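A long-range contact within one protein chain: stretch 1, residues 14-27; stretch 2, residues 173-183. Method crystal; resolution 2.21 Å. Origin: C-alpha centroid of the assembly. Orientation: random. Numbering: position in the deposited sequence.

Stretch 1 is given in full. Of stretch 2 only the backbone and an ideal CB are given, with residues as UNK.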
# COMPACT_ATOMS: atom_id res chain seq x y z
N VAL A 14 5.21 -3.61 11.21
CA VAL A 14 3.90 -3.99 10.66
C VAL A 14 3.99 -4.19 9.15
O VAL A 14 4.54 -3.36 8.44
CB VAL A 14 2.85 -2.91 10.95
CG1 VAL A 14 1.51 -3.27 10.29
CG2 VAL A 14 2.67 -2.73 12.46
N GLU A 15 3.46 -5.31 8.66
CA GLU A 15 3.40 -5.57 7.22
C GLU A 15 1.98 -5.26 6.74
O GLU A 15 1.04 -5.96 7.10
CB GLU A 15 3.79 -7.03 6.93
CG GLU A 15 3.61 -7.50 5.49
CD GLU A 15 4.13 -6.53 4.45
OE1 GLU A 15 3.38 -5.61 4.08
OE2 GLU A 15 5.27 -6.71 3.97
N MET A 16 1.86 -4.21 5.94
CA MET A 16 0.57 -3.65 5.55
C MET A 16 -0.10 -4.33 4.37
O MET A 16 -1.29 -4.13 4.15
CB MET A 16 0.72 -2.16 5.22
CG MET A 16 1.03 -1.27 6.40
SD MET A 16 -0.29 -1.28 7.62
CE MET A 16 -1.50 -0.21 6.84
N ASP A 17 0.64 -5.12 3.61
CA ASP A 17 0.11 -5.67 2.37
C ASP A 17 0.79 -6.99 1.98
O ASP A 17 1.88 -7.00 1.44
CB ASP A 17 0.28 -4.61 1.27
CG ASP A 17 -0.38 -4.99 -0.04
OD1 ASP A 17 -1.21 -5.92 -0.06
OD2 ASP A 17 -0.05 -4.32 -1.06
N VAL A 18 0.12 -8.10 2.31
CA VAL A 18 0.48 -9.42 1.80
C VAL A 18 -0.79 -10.07 1.25
O VAL A 18 -1.86 -9.93 1.83
CB VAL A 18 1.13 -10.32 2.88
CG1 VAL A 18 2.50 -9.79 3.26
CG2 VAL A 18 0.27 -10.43 4.11
N ARG A 19 -0.66 -10.79 0.14
CA ARG A 19 -1.82 -11.23 -0.63
C ARG A 19 -1.94 -12.75 -0.80
O ARG A 19 -2.79 -13.22 -1.55
CB ARG A 19 -1.79 -10.56 -2.00
CG ARG A 19 -1.87 -9.04 -1.93
CD ARG A 19 -1.28 -8.37 -3.15
NE ARG A 19 -1.20 -6.92 -2.99
CZ ARG A 19 -0.84 -6.07 -3.94
NH1 ARG A 19 -0.53 -6.51 -5.16
NH2 ARG A 19 -0.80 -4.77 -3.68
N ASP A 20 -1.11 -13.50 -0.08
CA ASP A 20 -1.04 -14.96 -0.21
C ASP A 20 -1.05 -15.62 1.18
O ASP A 20 -0.47 -15.09 2.14
CB ASP A 20 0.24 -15.34 -0.97
CG ASP A 20 0.33 -16.83 -1.28
OD1 ASP A 20 -0.50 -17.33 -2.06
OD2 ASP A 20 1.24 -17.49 -0.75
N GLU A 21 -1.72 -16.78 1.28
CA GLU A 21 -1.80 -17.54 2.54
C GLU A 21 -0.44 -17.85 3.14
O GLU A 21 -0.18 -17.53 4.30
CB GLU A 21 -2.53 -18.87 2.33
CG GLU A 21 -4.00 -18.87 2.72
CD GLU A 21 -4.58 -20.27 2.80
OE1 GLU A 21 -3.94 -21.23 2.33
OE2 GLU A 21 -5.70 -20.41 3.34
N GLU A 22 0.42 -18.51 2.35
CA GLU A 22 1.74 -18.92 2.84
C GLU A 22 2.63 -17.72 3.16
O GLU A 22 3.43 -17.77 4.09
CB GLU A 22 2.44 -19.82 1.82
CG GLU A 22 1.77 -21.18 1.62
CD GLU A 22 2.59 -22.11 0.75
OE1 GLU A 22 3.82 -22.18 0.96
OE2 GLU A 22 2.00 -22.78 -0.13
N ALA A 23 2.48 -16.66 2.37
CA ALA A 23 3.20 -15.41 2.62
C ALA A 23 2.79 -14.82 3.97
O ALA A 23 3.63 -14.35 4.73
CB ALA A 23 2.91 -14.41 1.50
N HIS A 24 1.48 -14.85 4.25
CA HIS A 24 0.94 -14.35 5.50
C HIS A 24 1.47 -15.12 6.71
O HIS A 24 1.94 -14.52 7.67
CB HIS A 24 -0.59 -14.41 5.48
CG HIS A 24 -1.23 -13.72 6.64
ND1 HIS A 24 -1.78 -12.46 6.54
CD2 HIS A 24 -1.43 -14.12 7.92
CE1 HIS A 24 -2.28 -12.12 7.71
NE2 HIS A 24 -2.08 -13.10 8.56
N GLU A 25 1.39 -16.45 6.66
CA GLU A 25 1.88 -17.30 7.76
C GLU A 25 3.39 -17.12 7.98
O GLU A 25 3.86 -17.16 9.12
CB GLU A 25 1.57 -18.77 7.50
CG GLU A 25 1.74 -19.69 8.73
CD GLU A 25 3.13 -20.31 8.86
OE1 GLU A 25 3.36 -21.06 9.84
OE2 GLU A 25 3.99 -20.08 7.98
N LEU A 26 4.13 -16.92 6.90
CA LEU A 26 5.57 -16.68 6.98
C LEU A 26 5.89 -15.32 7.59
O LEU A 26 6.70 -15.22 8.51
CB LEU A 26 6.20 -16.81 5.59
CG LEU A 26 7.72 -16.65 5.49
CD1 LEU A 26 8.43 -17.59 6.44
CD2 LEU A 26 8.18 -16.87 4.05
N ALA A 27 5.23 -14.28 7.09
CA ALA A 27 5.43 -12.91 7.58
C ALA A 27 5.04 -12.72 9.05
O ALA A 27 5.59 -11.84 9.71
CB ALA A 27 4.65 -11.93 6.71
N UNK A 173 3.00 7.36 4.94
CA UNK A 173 3.53 6.34 4.04
C UNK A 173 3.94 5.08 4.78
O UNK A 173 4.11 5.09 5.99
CB UNK A 173 4.73 6.89 3.26
N UNK A 174 4.10 4.00 4.03
CA UNK A 174 4.65 2.77 4.56
C UNK A 174 5.36 2.00 3.47
O UNK A 174 5.06 2.16 2.28
CB UNK A 174 3.55 1.91 5.19
N UNK A 175 6.33 1.17 3.88
CA UNK A 175 6.99 0.24 2.98
C UNK A 175 6.30 -1.11 3.13
O UNK A 175 5.99 -1.53 4.25
CB UNK A 175 8.49 0.14 3.27
N UNK A 176 6.08 -1.79 2.01
CA UNK A 176 5.47 -3.11 2.03
C UNK A 176 5.98 -4.01 0.90
O UNK A 176 6.42 -3.53 -0.13
CB UNK A 176 3.95 -2.98 1.94
N UNK A 177 5.91 -5.32 1.12
CA UNK A 177 6.28 -6.29 0.11
C UNK A 177 5.23 -6.39 -0.99
O UNK A 177 5.56 -6.59 -2.15
CB UNK A 177 6.50 -7.66 0.75
N UNK A 178 3.96 -6.24 -0.60
CA UNK A 178 2.83 -6.50 -1.51
C UNK A 178 2.99 -7.90 -2.11
O UNK A 178 2.79 -8.10 -3.30
CB UNK A 178 2.76 -5.44 -2.61
N UNK A 179 3.37 -8.85 -1.25
CA UNK A 179 3.77 -10.19 -1.69
C UNK A 179 2.58 -11.00 -2.17
O UNK A 179 1.53 -11.03 -1.52
CB UNK A 179 4.48 -10.93 -0.56
N UNK A 180 2.74 -11.63 -3.33
CA UNK A 180 1.73 -12.54 -3.88
C UNK A 180 2.19 -13.99 -3.78
O UNK A 180 1.47 -14.90 -4.21
CB UNK A 180 1.43 -12.19 -5.34
N UNK A 181 3.37 -14.21 -3.20
CA UNK A 181 3.84 -15.56 -2.89
C UNK A 181 4.78 -15.50 -1.69
O UNK A 181 5.28 -14.43 -1.34
CB UNK A 181 4.54 -16.19 -4.10
N UNK A 182 5.04 -16.66 -1.09
CA UNK A 182 5.92 -16.76 0.07
C UNK A 182 7.33 -16.25 -0.21
O UNK A 182 8.05 -15.84 0.71
CB UNK A 182 5.99 -18.21 0.54
N UNK A 183 7.72 -16.29 -1.48
CA UNK A 183 9.07 -15.90 -1.90
C UNK A 183 9.28 -14.38 -1.90
O UNK A 183 10.41 -13.92 -1.75
CB UNK A 183 9.35 -16.45 -3.30

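Position 173 has an extended backbone, and no atom of stretch 1 lies within 5.5 Å of its ideal CB. The residue is R173, whose side chain stays clear of this contact.

At position 174 the CA-to-CB bond points toward stretch 1, and the ideal CB lies 4.2 Å from M16 CG. What is offered is a thioether chain, so a leucine, a methionine or an aromatic ring would suit. The residue is F174. M16 lies over a face of its ring, with M16 CB 3.6 Å from F174 CE1 and M16 CG 4.0 Å from the ring centroid, a CH-pi contact.

Position 175 points sideways, with no stretch 1 atom near its ideal CB; many side chains would fit, beta-branched ones especially on an extended backbone. It is I175, whose end leads away. Its backbone does more: one water accepts from M16 N and donates to I175 O and V14 O, tying the two strands together.

Position 176 points toward stretch 1, and its ideal CB is 3.4 Å from the carboxylate oxygen E15 OE1. A short donor is wanted, and on an extended backbone serine or threonine would serve. The residue is T176; its OG1 donates to E15 OE1 at a very short 2.4 Å. OG1 also accepts from the backbone N of position 178 at 3.3 Å.

At position 177 the other carboxylate oxygen, E15 OE2, is 3.6 Å from the ideal CB. A small donor again fits. The residue is S177, whose N and OG each donate to E15 OE2 at 3.2 Å, so that E15 binds two successive residues.

Position 178 has positive phi and psi (53°/43°), which favours glycine, asparagine or aspartate. Yet D17 OD2 lies 3.4 Å from the ideal CB, which makes a donor attractive and an acid unwelcome. The residue is S178: its OG donates to D17 OD2 at 2.8 Å, while its CB lies over a face of the R19 guanidinium.

Position 179 looks sideways onto A23 CB and V18 CG1, at 4.3 and 4.4 Å from its ideal CB. A small apolar residue suits such surroundings. It is A179, which touches both, and its O accepts from R19 N at 2.8 Å.

Position 180 points away, but the R19 guanidinium is within range of a long acid that turns back. The residue is E180, whose OE2 forms a salt bridge with R19 NH1 at 3.3 Å.

Position 181 also points away, and stretch 1 asks little of it; a small polar residue is adequate. It is S181.

Position 182 points sideways beside the helix, near E22 CB and L26 CD2. A long base could combine apolar packing with charge pairing. R182 does so: NE forms a salt bridge with E22 OE1 at 3.0 Å, its hydrogen bond weak, and L26 CD2 covers a guanidinium face.

Position 183 points away into space unconstrained by stretch 1; it is W183.

Stretch 2, residues 173-183: RFITSSAESRW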
# COMPACT_ATOMS: atom_id res chain seq x y z
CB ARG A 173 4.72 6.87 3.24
CG ARG A 173 5.94 7.24 4.08
CD ARG A 173 5.74 8.56 4.80
NE ARG A 173 6.93 9.00 5.51
CZ ARG A 173 7.10 10.23 6.00
NH1 ARG A 173 6.16 11.17 5.88
NH2 ARG A 173 8.24 10.51 6.63
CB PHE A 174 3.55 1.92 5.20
CG PHE A 174 2.38 1.63 4.29
CD1 PHE A 174 2.40 0.54 3.44
CD2 PHE A 174 1.26 2.43 4.31
CE1 PHE A 174 1.33 0.26 2.61
CE2 PHE A 174 0.18 2.16 3.49
CZ PHE A 174 0.21 1.08 2.64
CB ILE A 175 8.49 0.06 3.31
CG1 ILE A 175 9.21 1.41 3.41
CG2 ILE A 175 9.15 -0.84 2.27
CD1 ILE A 175 9.14 2.28 2.18
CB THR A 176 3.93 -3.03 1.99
OG1 THR A 176 3.39 -4.35 2.03
CG2 THR A 176 3.44 -2.30 0.74
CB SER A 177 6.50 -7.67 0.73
OG SER A 177 5.28 -8.23 1.21
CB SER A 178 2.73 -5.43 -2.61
OG SER A 178 2.59 -4.14 -2.05
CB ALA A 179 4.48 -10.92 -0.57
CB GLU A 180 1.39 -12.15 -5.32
CG GLU A 180 0.78 -10.75 -5.39
CD GLU A 180 0.17 -10.41 -6.74
OE1 GLU A 180 0.14 -11.29 -7.64
OE2 GLU A 180 -0.29 -9.26 -6.89
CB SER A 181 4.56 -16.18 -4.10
OG SER A 181 5.83 -15.58 -4.31
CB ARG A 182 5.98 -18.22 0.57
CG ARG A 182 6.71 -19.17 -0.36
CD ARG A 182 6.44 -20.63 -0.03
NE ARG A 182 6.44 -20.90 1.41
CZ ARG A 182 7.53 -21.00 2.16
NH1 ARG A 182 8.75 -20.87 1.64
NH2 ARG A 182 7.41 -21.24 3.46
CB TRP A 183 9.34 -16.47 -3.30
CG TRP A 183 9.03 -17.94 -3.40
CD1 TRP A 183 8.06 -18.53 -4.17
CD2 TRP A 183 9.66 -18.99 -2.68
NE1 TRP A 183 8.07 -19.89 -3.98
CE2 TRP A 183 9.04 -20.20 -3.07
CE3 TRP A 183 10.70 -19.04 -1.74
CZ2 TRP A 183 9.42 -21.44 -2.55
CZ3 TRP A 183 11.08 -20.28 -1.22
CH2 TRP A 183 10.44 -21.45 -1.64
O HOH W 1 4.08 -2.52 5.78
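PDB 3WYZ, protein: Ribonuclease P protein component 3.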